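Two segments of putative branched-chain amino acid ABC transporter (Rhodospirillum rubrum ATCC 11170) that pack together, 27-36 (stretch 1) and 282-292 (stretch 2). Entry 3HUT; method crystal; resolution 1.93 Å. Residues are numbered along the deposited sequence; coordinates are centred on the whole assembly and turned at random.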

# COMPACT_ATOMS: atom_id res chain seq x y z
N ALA A 27 0.73 -11.01 11.24
CA ALA A 27 1.69 -9.91 11.26
C ALA A 27 1.63 -9.17 12.59
O ALA A 27 2.67 -8.82 13.17
N ALA A 28 0.42 -8.92 13.08
CA ALA A 28 0.23 -8.22 14.35
C ALA A 28 0.95 -8.92 15.49
O ALA A 28 1.66 -8.29 16.28
N ARG A 29 0.76 -10.23 15.57
CA ARG A 29 1.38 -11.05 16.61
C ARG A 29 2.90 -10.90 16.62
O ARG A 29 3.50 -10.74 17.68
N LEU A 30 3.51 -10.96 15.45
CA LEU A 30 4.97 -10.85 15.35
C LEU A 30 5.46 -9.50 15.88
O LEU A 30 6.39 -9.44 16.68
N GLN A 31 4.83 -8.43 15.42
CA GLN A 31 5.20 -7.07 15.83
C GLN A 31 4.98 -6.85 17.33
O GLN A 31 5.86 -6.36 18.04
N LEU A 32 3.79 -7.20 17.81
CA LEU A 32 3.46 -7.03 19.22
C LEU A 32 4.42 -7.79 20.12
O LEU A 32 4.94 -7.25 21.09
N ASP A 33 4.66 -9.05 19.79
CA ASP A 33 5.57 -9.85 20.60
C ASP A 33 6.95 -9.20 20.67
O ASP A 33 7.55 -9.14 21.74
N ARG A 34 7.44 -8.70 19.54
CA ARG A 34 8.76 -8.06 19.52
C ARG A 34 8.75 -6.81 20.39
O ARG A 34 9.66 -6.59 21.19
N PHE A 35 7.71 -6.00 20.23
CA PHE A 35 7.57 -4.76 20.98
C PHE A 35 7.59 -5.04 22.49
O PHE A 35 8.37 -4.44 23.23
N ASN A 36 6.74 -5.95 22.94
CA ASN A 36 6.69 -6.27 24.36
C ASN A 36 8.00 -6.87 24.84
O ASN A 36 8.46 -6.59 25.94
N GLY A 282 0.06 -4.64 7.38
CA GLY A 282 -0.52 -4.92 8.69
C GLY A 282 0.60 -4.90 9.71
O GLY A 282 0.42 -4.45 10.85
N TYR A 283 1.77 -5.38 9.30
CA TYR A 283 2.94 -5.40 10.17
C TYR A 283 3.33 -3.96 10.52
O TYR A 283 3.51 -3.62 11.69
N ASP A 284 3.45 -3.12 9.49
CA ASP A 284 3.83 -1.73 9.70
C ASP A 284 2.76 -0.94 10.46
O ASP A 284 3.09 -0.06 11.27
N ALA A 285 1.49 -1.25 10.21
CA ALA A 285 0.42 -0.54 10.89
C ALA A 285 0.57 -0.73 12.40
O ALA A 285 0.54 0.24 13.17
N VAL A 286 0.73 -1.98 12.82
CA VAL A 286 0.90 -2.28 14.24
C VAL A 286 2.15 -1.59 14.79
O VAL A 286 2.12 -0.98 15.86
N GLY A 287 3.25 -1.68 14.05
CA GLY A 287 4.48 -1.05 14.48
C GLY A 287 4.36 0.46 14.59
O GLY A 287 4.90 1.07 15.53
N ILE A 288 3.68 1.08 13.64
CA ILE A 288 3.50 2.53 13.67
C ILE A 288 2.70 2.91 14.91
O ILE A 288 3.03 3.88 15.60
N MSE A 289 1.65 2.15 15.18
CA MSE A 289 0.80 2.39 16.34
C MSE A 289 1.58 2.24 17.65
O MSE A 289 1.54 3.12 18.51
N LEU A 290 2.30 1.14 17.79
CA LEU A 290 3.08 0.88 18.99
C LEU A 290 4.15 1.94 19.24
O LEU A 290 4.36 2.36 20.37
N ALA A 291 4.83 2.37 18.18
CA ALA A 291 5.85 3.39 18.34
C ALA A 291 5.19 4.67 18.87
O ALA A 291 5.74 5.34 19.74
N ALA A 292 4.01 4.98 18.36
CA ALA A 292 3.28 6.17 18.79
C ALA A 292 2.91 6.04 20.27
O ALA A 292 3.02 6.99 21.04

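The two helices run in the same general direction, their N-to-C axes 33° apart and approaching to 8.2 Å, and together they bury 587 Å² of surface. The CA spacing widens along the contact, from 4.8 Å between Ala27 CA and Tyr283 CA to 7.5 Å between Phe35 CA and Leu290 CA.

Val286 and Leu290, one turn apart, carry the apolar centre, and both direct CA-to-CB toward stretch 1. Val286 takes chi1 t, which sets its CG2 3.8 Å from Ala28 CB and its CG1 3.6 Å from Gln31 CG. Ala28 points sideways, yet its methyl is close enough to complete this layer. Leu290, with chi1 m and chi2 t, places CD1 3.5 Å from Phe35 CB and 4.1 Å from Leu32 CD1. Leu32 (t, p) leaves its backbone sideways, and its end then comes nearer to make that contact. Phe35 points toward stretch 2 with chi1 t and chi2 77°. Its ring presents a face to Leu290: CB of Leu290 lies 3.8 Å from the centroid of the Phe35 ring and 13° off the ring normal, the geometry of a CH-pi contact. The ring also reaches the backbone, with Phe35 CZ 3.5 Å from Leu290 O.

Toward the narrow end, Ala27 CB lies 4.0 Å from Tyr283 CB, a spacing that the small alanine side chain accommodates. Tyr283 leaves its backbone sideways, but chi1 t and chi2 65° bring its ring across stretch 1, where it sits as a knob among Ala27, Leu30, Gln31 and Arg34. Ala27 O approaches the edge of this ring, 3.5 Å from Tyr283 CD1, while Leu30 (t, p) supplies an apolar contact of 4.1 Å between its CD2 and Tyr283 CE1.

Gln31 answers with the reciprocal knob, lodged among Tyr283, Val286, Gly287 and Leu290. Chi1 t carries Gln31 CG to 3.5 Å from Gly287 N; chi2 p then directs the amide end. The absence of a side chain at Gly287 matters here: an ideal CB at that position would lie 2.6 Å from Gln31 NE2, a clash. The amide is thus free to donate from Gln31 NE2 to Tyr283 O at 3.0 Å with a nearly linear N-H...O angle of 174°, the one direct hydrogen bond across the stretches. Tyr283 O also accepts the helical bond from Gly287 N at 3.1 Å. Gln31 NE2 lies over one face of the Tyr283 ring, 3.4 Å from Tyr283 CZ.

At the polar edge, water 1 extends this link: its O accepts a weak hydrogen bond from Gln31 NE2 at 3.0 Å and donates to Asp284 OD1 at 2.7 Å, connecting Asp284 to stretch 1 although its CA-to-CB bond points away. Arg34 (chi1 m) lays one face of its guanidinium over the tyrosine hydroxyl. Arg34 NH1 is 3.0 Å from Tyr283 OH, but the angle is poor, so this is close packing without a hydrogen bond.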

# COMPACT_ATOMS: atom_id res chain seq x y z
CB ALA A 27 1.41 -8.95 10.11
CB ALA A 28 -1.26 -8.11 14.67
CB ARG A 29 0.98 -12.51 16.39
CG ARG A 29 1.85 -13.55 17.09
CD ARG A 29 1.62 -13.60 18.59
NE ARG A 29 2.23 -14.80 19.17
CZ ARG A 29 2.25 -15.09 20.47
NH1 ARG A 29 1.69 -14.25 21.34
NH2 ARG A 29 2.82 -16.21 20.90
CB LEU A 30 5.40 -11.02 13.89
CG LEU A 30 6.87 -11.32 13.61
CD1 LEU A 30 7.27 -12.62 14.28
CD2 LEU A 30 7.08 -11.43 12.10
CB GLN A 31 4.38 -6.06 15.03
CG GLN A 31 4.83 -4.61 15.14
CD GLN A 31 6.17 -4.35 14.46
OE1 GLN A 31 7.23 -4.54 15.06
NE2 GLN A 31 6.12 -3.92 13.20
CB LEU A 32 2.02 -7.49 19.49
CG LEU A 32 1.50 -7.22 20.90
CD1 LEU A 32 1.40 -5.71 21.12
CD2 LEU A 32 0.15 -7.87 21.09
CB ASP A 33 5.66 -11.28 20.06
CG ASP A 33 4.42 -12.10 20.37
OD1 ASP A 33 3.55 -11.62 21.13
OD2 ASP A 33 4.32 -13.23 19.85
CB ARG A 34 9.17 -7.67 18.10
CG ARG A 34 9.30 -8.83 17.15
CD ARG A 34 10.07 -8.43 15.90
NE ARG A 34 9.77 -9.32 14.78
CZ ARG A 34 10.39 -9.27 13.60
NH1 ARG A 34 11.35 -8.38 13.38
NH2 ARG A 34 10.02 -10.10 12.63
CB PHE A 35 6.26 -4.07 20.60
CG PHE A 35 6.09 -2.71 21.22
CD1 PHE A 35 6.77 -1.60 20.72
CD2 PHE A 35 5.24 -2.53 22.31
CE1 PHE A 35 6.61 -0.34 21.29
CE2 PHE A 35 5.07 -1.27 22.89
CZ PHE A 35 5.76 -0.18 22.38
CB ASN A 36 5.53 -7.22 24.66
CG ASN A 36 4.17 -6.54 24.55
OD1 ASN A 36 4.01 -5.39 24.96
ND2 ASN A 36 3.19 -7.25 24.02
CB TYR A 283 4.11 -6.10 9.47
CG TYR A 283 5.33 -6.31 10.35
CD1 TYR A 283 5.27 -7.15 11.46
CD2 TYR A 283 6.54 -5.69 10.05
CE1 TYR A 283 6.41 -7.38 12.25
CE2 TYR A 283 7.68 -5.91 10.83
CZ TYR A 283 7.61 -6.76 11.93
OH TYR A 283 8.73 -6.98 12.70
CB ASP A 284 4.10 -1.03 8.37
CG ASP A 284 5.49 -1.32 7.83
OD1 ASP A 284 6.26 -2.04 8.51
OD2 ASP A 284 5.82 -0.83 6.72
CB ALA A 285 -0.94 -1.05 10.42
CB VAL A 286 0.99 -3.80 14.48
CG1 VAL A 286 1.34 -4.08 15.93
CG2 VAL A 286 -0.34 -4.47 14.12
CB ILE A 288 2.75 3.02 12.39
CG1 ILE A 288 3.67 2.89 11.18
CG2 ILE A 288 2.29 4.48 12.57
CD1 ILE A 288 3.02 3.21 9.84
CB MSE A 289 -0.38 1.42 16.34
CG MSE A 289 -1.35 1.57 17.50
SE MSE A 289 -2.32 3.25 17.49
CE MSE A 289 -3.74 2.76 16.26
CB LEU A 290 3.71 -0.51 18.92
CG LEU A 290 2.72 -1.68 18.98
CD1 LEU A 290 3.43 -3.01 18.74
CD2 LEU A 290 2.04 -1.68 20.35
CB ALA A 291 6.54 3.67 17.01
CB ALA A 292 2.03 6.36 17.94
O HOH W 1 7.31 -2.26 10.98